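PDB 3FTJ: macrolide export ATP-binding/permease protein MacB from Actinobacillus actinomycetemcomitans, which probably exports macrolide antibiotics as the ABC-transporter component of the tripartite efflux system MacAB-TdeA, this chain being the periplasmic region of MacB. Local coordinates for residues S158-S161 against T162-K166. Sequence-based numbering, arbitrary orientation.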
loop_
_atom_site.group_PDB
_atom_site.type_symbol
_atom_site.label_atom_id
_atom_site.label_comp_id
_atom_site.label_asym_id
_atom_site.label_seq_id
_atom_site.Cartn_x
_atom_site.Cartn_y
_atom_site.Cartn_z
ATOM N N SER A 158 8.840 -0.965 -2.497
ATOM C CA SER A 158 9.514 -0.333 -3.621
ATOM C C SER A 158 8.535 0.659 -4.241
ATOM O O SER A 158 7.335 0.575 -3.982
ATOM C CB SER A 158 9.917 -1.420 -4.623
ATOM O OG SER A 158 10.843 -0.960 -5.580
ATOM N N PRO A 159 9.027 1.617 -5.046
ATOM C CA PRO A 159 8.070 2.576 -5.616
ATOM C C PRO A 159 7.076 1.886 -6.533
ATOM O O PRO A 159 7.478 1.001 -7.301
ATOM C CB PRO A 159 8.962 3.520 -6.436
ATOM C CG PRO A 159 10.325 3.396 -5.815
ATOM C CD PRO A 159 10.418 1.953 -5.394
ATOM N N TYR A 160 5.805 2.279 -6.461
ATOM C CA TYR A 160 4.774 1.709 -7.330
ATOM C C TYR A 160 5.188 1.789 -8.797
ATOM O O TYR A 160 4.878 0.894 -9.581
ATOM C CB TYR A 160 3.410 2.394 -7.129
ATOM C CG TYR A 160 3.338 3.844 -7.605
ATOM C CD1 TYR A 160 3.191 4.151 -8.949
ATOM C CD2 TYR A 160 3.424 4.901 -6.700
ATOM C CE1 TYR A 160 3.137 5.483 -9.391
ATOM C CE2 TYR A 160 3.368 6.232 -7.124
ATOM C CZ TYR A 160 3.225 6.514 -8.474
ATOM O OH TYR A 160 3.161 7.824 -8.906
ATOM N N SER A 161 5.889 2.864 -9.159
ATOM C CA SER A 161 6.308 3.085 -10.541
ATOM C C SER A 161 7.317 2.030 -10.997
ATOM O O SER A 161 7.194 1.460 -12.084
ATOM C CB SER A 161 6.896 4.490 -10.693
ATOM O OG SER A 161 7.890 4.725 -9.707
ATOM N N THR A 162 8.312 1.775 -10.157
ATOM C CA THR A 162 9.308 0.735 -10.413
ATOM C C THR A 162 8.679 -0.641 -10.578
ATOM O O THR A 162 9.031 -1.394 -11.483
ATOM C CB THR A 162 10.309 0.654 -9.260
ATOM O OG1 THR A 162 10.777 1.972 -8.957
ATOM C CG2 THR A 162 11.494 -0.230 -9.636
ATOM N N VAL A 163 7.738 -0.964 -9.702
ATOM C CA VAL A 163 7.108 -2.275 -9.719
ATOM C C VAL A 163 6.210 -2.444 -10.944
ATOM O O VAL A 163 6.220 -3.485 -11.593
ATOM C CB VAL A 163 6.340 -2.534 -8.413
ATOM C CG1 VAL A 163 5.526 -3.804 -8.505
ATOM C CG2 VAL A 163 7.318 -2.632 -7.280
ATOM N N LEU A 164 5.456 -1.404 -11.272
ATOM C CA LEU A 164 4.585 -1.436 -12.432
ATOM C C LEU A 164 5.422 -1.475 -13.705
ATOM O O LEU A 164 5.171 -2.274 -14.591
ATOM C CB LEU A 164 3.665 -0.205 -12.452
ATOM C CG LEU A 164 2.538 -0.158 -11.416
ATOM C CD1 LEU A 164 1.903 1.216 -11.386
ATOM C CD2 LEU A 164 1.489 -1.241 -11.700
ATOM N N ASN A 165 6.410 -0.594 -13.795
ATOM C CA ASN A 165 7.189 -0.457 -15.022
ATOM C C ASN A 165 8.062 -1.686 -15.300
ATOM O O ASN A 165 8.216 -2.093 -16.445
ATOM C CB ASN A 165 8.044 0.820 -14.987
ATOM C CG ASN A 165 7.213 2.101 -15.136
ATOM O OD1 ASN A 165 6.134 2.093 -15.729
ATOM N ND2 ASN A 165 7.732 3.212 -14.608
ATOM N N LYS A 166 8.606 -2.287 -14.248
ATOM C CA LYS A 166 9.626 -3.323 -14.403
ATOM C C LYS A 166 9.187 -4.731 -14.001
ATOM O O LYS A 166 9.774 -5.716 -14.449
ATOM C CB LYS A 166 10.896 -2.931 -13.636
ATOM C CG LYS A 166 11.588 -1.680 -14.191
ATOM C CD LYS A 166 12.637 -1.146 -13.220
ATOM C CE LYS A 166 13.529 -0.085 -13.869
ATOM N NZ LYS A 166 12.878 1.253 -13.920
#
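Pro-159 and Val-163 close the first turn of helix 160-168 where strand 155-159 runs straight into it, a strand-to-helix junction in the MacB-like periplasmic core domain with Pro-159 at the N-cap position. Three backbone bonds of the i to i+4 kind wind the turn. Val-163 N meets Pro-159 O at 3.1 Å, with a C=O...N angle of 163°, almost head-on to the carbonyl; Leu-164 N to Tyr-160 O (2.9 Å) and Asn-165 N to Ser-161 O (2.8 Å) approach about 25° off the carbonyl plane. Tyr-160 and Leu-164, four residues apart, make the apolar contact: at its edge, near the ring plane, the Tyr-160 ring meets Leu-164, CD1 to CD1 at 4.0 Å. Both side chains also touch Ile-37 of helix 37-44. Ser-158 CB lies 3.9 Å from Val-163 CG2, a branch that also lies against Pro-159 O. The serine and threonine hydroxyls hydrogen-bond outside the turn: Ser-158 OG with Val-106 O, Ser-161 OG with Val-100 O and Thr-162 OG1 with Asn-104 O, tying the junction to helix 97-102 and the chain that follows it. Asn-165 ND2 adds a bond to Ser-103 OG, although it also lies 3.1 Å from Ser-161 O at an angle too poor for a hydrogen bond. Beside the Pro-159 ring, Thr-162 turns OG1 toward its own backbone N side, with CG2 opposite that N (chi1 -49°), which brings OG1 within 3.5 Å of both Pro-159 CB and CG.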